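Local atomic coordinates of arginase (Medicago truncatula, PDB entry 6VSS), a protein that hydrolyses L-arginine to urea and L-ornithine, and agmatine to urea and putrescine, using two manganese ions per subunit of a homohexamer. Residues R206-G211 with K233-E238; D227-V232 with T239-T244; R44-F49 with I113-D118. All blocks are in the same frame, centred on the assembly; numbering follows the deposited sequence.

Contact 1: residues R206-G211 with K233-E238; sequences RIMEGG and KKYGVE
Met-208 lays its CB over one face of the Tyr-235 ring, near CD1 at 3.7 Å and offset toward the rim, in a CH-pi contact 23° off the ring normal. The opposite face is covered by the tyrosine's own neighbour, Lys-234, whose CG stands 4.0 Å above the ring plane, over its centre. Bends at chi2 (-30°) and chi3 bring Met-208 CE near Tyr-235 O. At the far end the Tyr-235 OH touches Glu-209 CG at 3.5 Å. A water gives a proton to Glu-209 OE1 across 2.9 Å; it lies improbably close to the tyrosine hydroxyl, so that half of the bridge is doubtful in detail.

That carboxylate is positioned from within its own helix. Arg-206 grips it side-on with two nitrogens, one to each oxygen; the bond from Arg-206 NE to Glu-209 OE2, 2.9 Å long, is nearly straight at 179°. Arg-206 also reaches the backbone oxygens of His-191 and Tyr-197.

Both helices stop here in Schellman motifs, with Gly-211 and Gly-236 at positive phi. The contact joins the C-terminal ends of helices 203-209 and 226-234, with Met-208 also resting on Ala-213 and Val-237 on Leu-216 of strand 213-221.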
loop_
_atom_site.group_PDB
_atom_site.type_symbol
_atom_site.label_atom_id
_atom_site.label_comp_id
_atom_site.label_asym_id
_atom_site.label_seq_id
_atom_site.Cartn_x
_atom_site.Cartn_y
_atom_site.Cartn_z
ATOM N N ARG B 206 -10.933 -22.666 28.760
ATOM C CA ARG B 206 -10.225 -22.558 30.063
ATOM C C ARG B 206 -11.164 -21.876 31.061
ATOM O O ARG B 206 -11.386 -22.400 32.185
ATOM C CB ARG B 206 -8.909 -21.806 29.874
ATOM C CG ARG B 206 -7.967 -22.422 28.845
ATOM C CD ARG B 206 -7.435 -23.794 29.221
ATOM N NE ARG B 206 -8.239 -24.902 28.698
ATOM C CZ ARG B 206 -8.187 -25.410 27.464
ATOM N NH1 ARG B 206 -7.372 -24.928 26.535
ATOM N NH2 ARG B 206 -9.004 -26.402 27.149
ATOM N N ILE B 207 -11.765 -20.766 30.649
ATOM C CA ILE B 207 -12.541 -19.893 31.570
ATOM C C ILE B 207 -13.719 -20.724 32.041
ATOM O O ILE B 207 -13.848 -20.916 33.250
ATOM C CB ILE B 207 -12.942 -18.573 30.889
ATOM C CG1 ILE B 207 -11.761 -17.609 30.767
ATOM C CG2 ILE B 207 -14.117 -17.937 31.579
ATOM C CD1 ILE B 207 -11.959 -16.520 29.698
ATOM N N MET B 208 -14.516 -21.213 31.095
ATOM C CA MET B 208 -15.710 -22.028 31.372
ATOM C C MET B 208 -15.314 -23.277 32.191
ATOM O O MET B 208 -15.977 -23.538 33.184
ATOM C CB MET B 208 -16.412 -22.438 30.073
ATOM C CG MET B 208 -17.117 -21.299 29.329
ATOM S SD MET B 208 -17.775 -19.910 30.313
ATOM C CE MET B 208 -19.454 -20.513 30.507
ATOM N N GLU B 209 -14.268 -24.017 31.810
ATOM C CA GLU B 209 -13.795 -25.190 32.587
ATOM C C GLU B 209 -13.621 -24.778 34.044
ATOM O O GLU B 209 -13.946 -25.590 34.876
ATOM C CB GLU B 209 -12.440 -25.728 32.115
ATOM C CG GLU B 209 -12.506 -26.444 30.794
ATOM C CD GLU B 209 -11.228 -26.484 29.975
ATOM O OE1 GLU B 209 -11.303 -26.943 28.813
ATOM O OE2 GLU B 209 -10.155 -26.089 30.500
ATOM N N GLY B 210 -13.046 -23.594 34.303
ATOM C CA GLY B 210 -12.708 -23.080 35.643
ATOM C C GLY B 210 -13.918 -22.583 36.408
ATOM O O GLY B 210 -13.756 -22.229 37.593
ATOM N N GLY B 211 -15.095 -22.551 35.769
ATOM C CA GLY B 211 -16.309 -21.908 36.309
ATOM C C GLY B 211 -16.030 -20.469 36.678
ATOM O O GLY B 211 -16.580 -19.995 37.629
ATOM N N LYS B 233 -22.974 -25.952 23.528
ATOM C CA LYS B 233 -24.105 -26.638 24.203
ATOM C C LYS B 233 -23.658 -27.149 25.581
ATOM O O LYS B 233 -24.429 -27.043 26.501
ATOM C CB LYS B 233 -24.648 -27.765 23.318
ATOM C CG LYS B 233 -25.848 -28.483 23.939
ATOM C CD LYS B 233 -26.049 -29.912 23.475
ATOM C CE LYS B 233 -26.681 -30.797 24.522
ATOM N NZ LYS B 233 -27.715 -31.645 23.893
ATOM N N LYS B 234 -22.451 -27.683 25.714
ATOM C CA LYS B 234 -21.989 -28.310 26.977
ATOM C C LYS B 234 -21.891 -27.252 28.096
ATOM O O LYS B 234 -22.183 -27.578 29.265
ATOM C CB LYS B 234 -20.640 -28.993 26.760
ATOM C CG LYS B 234 -19.888 -29.305 28.040
ATOM C CD LYS B 234 -18.543 -29.982 27.844
ATOM C CE LYS B 234 -17.925 -30.351 29.183
ATOM N NZ LYS B 234 -16.760 -31.260 29.031
ATOM N N TYR B 235 -21.427 -26.036 27.801
ATOM C CA TYR B 235 -21.241 -25.009 28.859
ATOM C C TYR B 235 -22.424 -24.029 28.850
ATOM O O TYR B 235 -22.366 -23.103 29.582
ATOM C CB TYR B 235 -19.856 -24.355 28.744
ATOM C CG TYR B 235 -18.674 -25.292 28.939
ATOM C CD1 TYR B 235 -18.244 -25.701 30.197
ATOM C CD2 TYR B 235 -17.946 -25.733 27.854
ATOM C CE1 TYR B 235 -17.159 -26.555 30.359
ATOM C CE2 TYR B 235 -16.866 -26.587 27.995
ATOM C CZ TYR B 235 -16.462 -27.004 29.248
ATOM O OH TYR B 235 -15.376 -27.846 29.314
ATOM N N GLY B 236 -23.507 -24.287 28.116
ATOM C CA GLY B 236 -24.658 -23.372 28.014
ATOM C C GLY B 236 -24.212 -21.969 27.602
ATOM O O GLY B 236 -24.712 -20.972 28.163
ATOM N N VAL B 237 -23.302 -21.887 26.643
ATOM C CA VAL B 237 -22.802 -20.602 26.091
ATOM C C VAL B 237 -23.887 -20.021 25.212
ATOM O O VAL B 237 -24.464 -20.763 24.420
ATOM C CB VAL B 237 -21.520 -20.788 25.269
ATOM C CG1 VAL B 237 -21.089 -19.462 24.624
ATOM C CG2 VAL B 237 -20.396 -21.379 26.102
ATOM N N GLU B 238 -24.125 -18.729 25.343
ATOM C CA GLU B 238 -25.105 -18.007 24.508
ATOM C C GLU B 238 -24.401 -17.496 23.258
ATOM O O GLU B 238 -24.139 -16.284 23.176
ATOM C CB GLU B 238 -25.706 -16.868 25.310
ATOM C CG GLU B 238 -26.744 -17.346 26.287
ATOM C CD GLU B 238 -27.015 -16.287 27.305
ATOM O OE1 GLU B 238 -27.653 -15.271 26.940
ATOM O OE2 GLU B 238 -26.512 -16.451 28.420
HETATM O O HOH W 1 -13.740 -27.747 27.468
#

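Contact 2: residues D227-V232 with T239-T244; sequences DVREQV and THEMRT
The guanidinium of Arg-229 meets the carboxylate of Glu-241 end-on, NH1 and NH2 each taking one oxygen, with the two planes turned 52° apart. Glu-241 OE2 lies at the edge of the Arg-229 group, tilted somewhat from its plane, and is met by NH1 on its syn side at 2.8 Å. The second bond, from Arg-229 NH2 to Glu-241 OE1, is longer at 3.2 Å and comes in from above the carboxylate plane. The Arg-243 guanidinium has Glu-241 CD at its edge, in plane; its NE binds OE1 of Glu-241 at 2.7 Å, from well above the carboxylate plane. Arg-229 NH2 and Arg-243 NE reach this one oxygen from opposite faces of the carboxylate.

Arg-229 gets there on an extended chain (chi2 -180°, chi3 -166°), which carries its end from the helix across to the strand at about a right angle to Glu-241. Nearer the backbone, Val-232 straddles the Thr-239 hydroxyl, its CG1 3.3 Å and its CG2 3.4 Å from OG1 of Thr-239. That hydroxyl is hydrogen-bonded to Gln-218 on the adjoining strand. Together these pairs fasten helix 226-234 to strand 238-241, the last two elements of a beta-alpha-beta unit that starts with strand 213-221.

Arg-243 NH1 forms a salt bridge to Glu-103 of a neighbouring subunit, whose Glu-102 packs on Arg-229 and Glu-241. Although the two guanidinium groups come within 3.8 Å, from Arg-229 NH1 to Arg-243 NH2, the shared carboxylate and the neighbouring acids probably offset their charges. The bridge from Arg-243 carries the network on to the neighbouring subunit.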
loop_
_atom_site.group_PDB
_atom_site.type_symbol
_atom_site.label_atom_id
_atom_site.label_comp_id
_atom_site.label_asym_id
_atom_site.label_seq_id
_atom_site.Cartn_x
_atom_site.Cartn_y
_atom_site.Cartn_z
ATOM N N ASP B 227 -17.372 -29.396 16.363
ATOM C CA ASP B 227 -16.951 -29.861 17.716
ATOM C C ASP B 227 -17.093 -28.739 18.741
ATOM O O ASP B 227 -17.302 -29.030 19.920
ATOM C CB ASP B 227 -15.509 -30.338 17.728
ATOM C CG ASP B 227 -15.416 -31.740 17.174
ATOM O OD1 ASP B 227 -16.456 -32.431 17.168
ATOM O OD2 ASP B 227 -14.325 -32.116 16.730
ATOM N N VAL B 228 -16.985 -27.493 18.301
ATOM C CA VAL B 228 -17.075 -26.307 19.208
ATOM C C VAL B 228 -18.550 -25.997 19.409
ATOM O O VAL B 228 -18.894 -25.540 20.503
ATOM C CB VAL B 228 -16.259 -25.131 18.645
ATOM C CG1 VAL B 228 -16.623 -23.799 19.268
ATOM C CG2 VAL B 228 -14.779 -25.441 18.809
ATOM N N ARG B 229 -19.394 -26.347 18.427
ATOM C CA ARG B 229 -20.866 -26.328 18.628
ATOM C C ARG B 229 -21.189 -27.227 19.818
ATOM O O ARG B 229 -22.044 -26.812 20.601
ATOM C CB ARG B 229 -21.620 -26.666 17.348
ATOM C CG ARG B 229 -21.650 -25.503 16.377
ATOM C CD ARG B 229 -22.401 -25.875 15.138
ATOM N NE ARG B 229 -22.204 -24.949 14.024
ATOM C CZ ARG B 229 -22.874 -23.819 13.856
ATOM N NH1 ARG B 229 -23.735 -23.449 14.785
ATOM N NH2 ARG B 229 -22.691 -23.055 12.785
ATOM N N GLU B 230 -20.478 -28.352 19.997
ATOM C CA GLU B 230 -20.652 -29.228 21.201
ATOM C C GLU B 230 -20.314 -28.407 22.440
ATOM O O GLU B 230 -20.997 -28.531 23.453
ATOM C CB GLU B 230 -19.705 -30.444 21.302
ATOM C CG GLU B 230 -19.704 -31.463 20.167
ATOM C CD GLU B 230 -18.694 -32.618 20.361
ATOM O OE1 GLU B 230 -17.705 -32.753 19.552
ATOM O OE2 GLU B 230 -18.872 -33.395 21.348
ATOM N N GLN B 231 -19.203 -27.675 22.376
ATOM C CA GLN B 231 -18.645 -26.949 23.551
ATOM C C GLN B 231 -19.679 -25.902 23.993
ATOM O O GLN B 231 -19.997 -25.857 25.200
ATOM C CB GLN B 231 -17.268 -26.366 23.214
ATOM C CG GLN B 231 -16.173 -27.408 23.091
ATOM C CD GLN B 231 -15.687 -27.906 24.428
ATOM O OE1 GLN B 231 -16.266 -28.799 25.029
ATOM N NE2 GLN B 231 -14.601 -27.314 24.910
ATOM N N VAL B 232 -20.246 -25.178 23.013
ATOM C CA VAL B 232 -21.333 -24.168 23.195
ATOM C C VAL B 232 -22.495 -24.791 23.965
ATOM O O VAL B 232 -22.923 -24.203 24.957
ATOM C CB VAL B 232 -21.815 -23.608 21.852
ATOM C CG1 VAL B 232 -23.038 -22.739 22.029
ATOM C CG2 VAL B 232 -20.720 -22.829 21.143
ATOM N N THR B 239 -24.160 -18.355 22.285
ATOM C CA THR B 239 -23.450 -17.952 21.051
ATOM C C THR B 239 -24.428 -17.289 20.087
ATOM O O THR B 239 -25.299 -17.977 19.599
ATOM C CB THR B 239 -22.769 -19.158 20.424
ATOM O OG1 THR B 239 -21.882 -19.662 21.422
ATOM C CG2 THR B 239 -22.035 -18.833 19.143
ATOM N N HIS B 240 -24.230 -16.032 19.718
ATOM C CA HIS B 240 -25.026 -15.394 18.655
ATOM C C HIS B 240 -24.213 -15.336 17.366
ATOM O O HIS B 240 -23.226 -14.592 17.313
ATOM C CB HIS B 240 -25.522 -14.025 19.125
ATOM C CG HIS B 240 -26.372 -14.102 20.338
ATOM N ND1 HIS B 240 -27.737 -14.257 20.256
ATOM C CD2 HIS B 240 -26.083 -14.098 21.657
ATOM C CE1 HIS B 240 -28.248 -14.334 21.478
ATOM N NE2 HIS B 240 -27.278 -14.252 22.338
ATOM N N GLU B 241 -24.695 -16.016 16.326
ATOM C CA GLU B 241 -24.072 -16.077 14.974
ATOM C C GLU B 241 -24.551 -14.922 14.081
ATOM O O GLU B 241 -25.740 -14.479 14.212
ATOM C CB GLU B 241 -24.393 -17.444 14.393
ATOM C CG GLU B 241 -23.729 -18.566 15.181
ATOM C CD GLU B 241 -24.056 -19.955 14.622
ATOM O OE1 GLU B 241 -23.899 -20.160 13.388
ATOM O OE2 GLU B 241 -24.467 -20.828 15.413
ATOM N N MET B 242 -23.675 -14.422 13.214
ATOM C CA MET B 242 -24.042 -13.321 12.275
ATOM C C MET B 242 -25.282 -13.697 11.442
ATOM O O MET B 242 -26.060 -12.821 11.123
ATOM C CB MET B 242 -22.903 -12.997 11.310
ATOM C CG MET B 242 -21.716 -12.333 11.959
ATOM S SD MET B 242 -22.145 -10.750 12.727
ATOM C CE MET B 242 -22.519 -9.729 11.298
ATOM N N ARG B 243 -25.442 -14.970 11.073
ATOM C CA ARG B 243 -26.597 -15.424 10.243
ATOM C C ARG B 243 -27.942 -15.264 10.983
ATOM O O ARG B 243 -28.963 -15.405 10.284
ATOM C CB ARG B 243 -26.376 -16.858 9.738
ATOM C CG ARG B 243 -26.396 -17.916 10.824
ATOM C CD ARG B 243 -25.950 -19.274 10.347
ATOM N NE ARG B 243 -25.874 -20.137 11.523
ATOM C CZ ARG B 243 -26.719 -21.131 11.820
ATOM N NH1 ARG B 243 -27.713 -21.434 11.005
ATOM N NH2 ARG B 243 -26.576 -21.820 12.937
ATOM N N THR B 244 -27.998 -14.937 12.290
ATOM C CA THR B 244 -29.273 -14.692 13.036
ATOM C C THR B 244 -29.309 -13.285 13.608
ATOM O O THR B 244 -30.087 -13.038 14.579
ATOM C CB THR B 244 -29.557 -15.712 14.167
ATOM O OG1 THR B 244 -28.521 -15.867 15.136
ATOM C CG2 THR B 244 -29.815 -17.092 13.620
#

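Contact 3: residues R44-F49 with I113-D118; sequences RERAKF and ITNVGD
Hydrogen bonding centres on Arg-46, whose NE gives a 2.7 Å bond to the backbone O of Val-116. The oxygen lies in the guanidinium plane, and the donor in the carbonyl plane. NH2 of Arg-46 adds a weak second bond to the same oxygen at 3.2 Å. Bends at chi2 (-89°) and chi3 (-53°) curl the arginine round this carbonyl, bringing its CB within 3.4 Å of Val-116 O. NH2 of Arg-46 also comes to 2.8 Å from Asn-115 O, at too poor an angle for a hydrogen bond; that oxygen accepts from Lys-50 NZ, one turn further along the helix.

The charged end works between subunits: Arg-46 NH2 makes a salt bridge to Asp-126 of another subunit.

Apolar contact is lighter. Val-116 CG1 sits against the helix, 4.1 Å from Arg-46 CB and 4.4 Å from Ala-47 CB.

Helix 25-57 runs antiparallel to strand 113-118 here, at 177° between the two short segments, their axes 7.6 Å apart. This strand is outermost within the chain and pairs with strand 63-69. On it, Asn-115 touches Arg-89 of helix 84-92, while Val-116 packs on Ser-65 of strand 63-69 and on Ile-43 of the long helix.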
loop_
_atom_site.group_PDB
_atom_site.type_symbol
_atom_site.label_atom_id
_atom_site.label_comp_id
_atom_site.label_asym_id
_atom_site.label_seq_id
_atom_site.Cartn_x
_atom_site.Cartn_y
_atom_site.Cartn_z
ATOM N N ARG B 44 3.444 -2.720 39.965
ATOM C CA ARG B 44 2.935 -2.305 41.300
ATOM C C ARG B 44 3.056 -0.778 41.379
ATOM O O ARG B 44 2.074 -0.150 41.754
ATOM C CB ARG B 44 3.649 -2.988 42.483
ATOM C CG ARG B 44 3.067 -2.626 43.847
ATOM C CD ARG B 44 3.494 -3.492 45.048
ATOM N NE ARG B 44 3.641 -4.908 44.701
ATOM C CZ ARG B 44 4.804 -5.588 44.584
ATOM N NH1 ARG B 44 4.799 -6.852 44.181
ATOM N NH2 ARG B 44 5.976 -5.016 44.850
ATOM N N GLU B 45 4.204 -0.225 41.023
ATOM C CA GLU B 45 4.522 1.217 41.228
ATOM C C GLU B 45 3.726 2.075 40.243
ATOM O O GLU B 45 3.305 3.192 40.608
ATOM C CB GLU B 45 6.015 1.490 41.057
ATOM C CG GLU B 45 6.885 0.808 42.112
ATOM C CD GLU B 45 6.622 1.335 43.500
ATOM O OE1 GLU B 45 6.208 2.514 43.587
ATOM O OE2 GLU B 45 6.827 0.565 44.496
ATOM N N ARG B 46 3.492 1.582 39.030
ATOM C CA ARG B 46 2.670 2.402 38.104
ATOM C C ARG B 46 1.240 2.383 38.622
ATOM O O ARG B 46 0.590 3.444 38.590
ATOM C CB ARG B 46 2.851 1.916 36.670
ATOM C CG ARG B 46 4.214 2.300 36.126
ATOM C CD ARG B 46 4.185 3.670 35.461
ATOM N NE ARG B 46 3.168 3.833 34.440
ATOM C CZ ARG B 46 2.647 4.998 34.081
ATOM N NH1 ARG B 46 3.109 6.138 34.593
ATOM N NH2 ARG B 46 1.712 5.024 33.145
ATOM N N ALA B 47 0.749 1.238 39.106
ATOM C CA ALA B 47 -0.652 1.180 39.591
ATOM C C ALA B 47 -0.788 2.066 40.851
ATOM O O ALA B 47 -1.865 2.711 41.080
ATOM C CB ALA B 47 -1.103 -0.244 39.817
ATOM N N LYS B 48 0.254 2.125 41.664
ATOM C CA LYS B 48 0.233 2.878 42.945
ATOM C C LYS B 48 0.097 4.361 42.581
ATOM O O LYS B 48 -0.746 5.054 43.159
ATOM C CB LYS B 48 1.508 2.545 43.736
ATOM C CG LYS B 48 1.930 3.531 44.820
ATOM C CD LYS B 48 3.196 3.066 45.567
ATOM C CE LYS B 48 3.448 3.833 46.842
ATOM N NZ LYS B 48 3.953 5.194 46.546
ATOM N N PHE B 49 0.943 4.829 41.667
ATOM C CA PHE B 49 0.890 6.209 41.130
ATOM C C PHE B 49 -0.568 6.542 40.731
ATOM O O PHE B 49 -1.198 7.434 41.356
ATOM C CB PHE B 49 1.917 6.339 40.014
ATOM C CG PHE B 49 1.770 7.604 39.205
ATOM C CD1 PHE B 49 1.396 8.788 39.807
ATOM C CD2 PHE B 49 2.051 7.613 37.852
ATOM C CE1 PHE B 49 1.278 9.945 39.054
ATOM C CE2 PHE B 49 1.907 8.764 37.106
ATOM C CZ PHE B 49 1.532 9.928 37.707
ATOM N N ILE B 113 -9.855 7.624 32.140
ATOM C CA ILE B 113 -8.929 6.608 31.557
ATOM C C ILE B 113 -7.492 6.947 31.928
ATOM O O ILE B 113 -7.117 8.121 31.931
ATOM C CB ILE B 113 -9.140 6.476 30.039
ATOM C CG1 ILE B 113 -8.431 5.227 29.515
ATOM C CG2 ILE B 113 -8.685 7.767 29.326
ATOM C CD1 ILE B 113 -8.551 5.071 28.037
ATOM N N THR B 114 -6.719 5.920 32.260
ATOM C CA THR B 114 -5.315 6.115 32.623
ATOM C C THR B 114 -4.511 4.918 32.103
ATOM O O THR B 114 -5.034 3.793 32.112
ATOM C CB THR B 114 -5.254 6.369 34.136
ATOM O OG1 THR B 114 -3.968 6.878 34.438
ATOM C CG2 THR B 114 -5.409 5.128 34.970
ATOM N N ASN B 115 -3.235 5.136 31.812
ATOM C CA ASN B 115 -2.300 4.053 31.430
ATOM C C ASN B 115 -1.568 3.554 32.672
ATOM O O ASN B 115 -1.010 4.372 33.359
ATOM C CB ASN B 115 -1.292 4.528 30.396
ATOM C CG ASN B 115 -0.430 3.380 29.905
ATOM O OD1 ASN B 115 -0.860 2.219 29.844
ATOM N ND2 ASN B 115 0.805 3.680 29.579
ATOM N N VAL B 116 -1.515 2.260 32.910
ATOM C CA VAL B 116 -0.642 1.668 33.957
ATOM C C VAL B 116 0.646 1.230 33.256
ATOM O O VAL B 116 1.683 1.844 33.506
ATOM C CB VAL B 116 -1.326 0.505 34.691
ATOM C CG1 VAL B 116 -0.330 -0.330 35.492
ATOM C CG2 VAL B 116 -2.450 0.989 35.593
ATOM N N GLY B 117 0.552 0.315 32.288
ATOM C CA GLY B 117 1.694 -0.025 31.421
ATOM C C GLY B 117 1.621 -1.444 30.899
ATOM O O GLY B 117 0.546 -1.996 30.907
ATOM N N ASP B 118 2.742 -1.960 30.402
ATOM C CA ASP B 118 2.820 -3.217 29.667
ATOM C C ASP B 118 3.543 -4.200 30.579
ATOM O O ASP B 118 4.579 -3.840 31.140
ATOM C CB ASP B 118 3.520 -3.025 28.321
ATOM C CG ASP B 118 2.702 -2.285 27.290
ATOM O OD1 ASP B 118 1.606 -1.847 27.606
ATOM O OD2 ASP B 118 3.172 -2.171 26.169
#

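How the contacts relate
Contacts 1 and 2 share helix 226-234, and their segments alternate along the chain. Their centres are 13 Å apart, and they meet where Val-237 N probably bonds to Val-232 O at 2.9 Å. Each also comes near the L-ornithine-binding residue Leu-189, with the side chains of Met-208 and Val-232 both about 4 Å from that of Leu-189. Manganese lies about 13 Å from the Met-208 side chain and about 12 Å from that of Thr-239. Contact 3 lies at the opposite edge of the sheet from contact 2, its centre about 32 Å from that of contact 1 and 37 Å from that of contact 2, away from the annotated sites. Contacts 2 and 3 both reach neighbouring subunits.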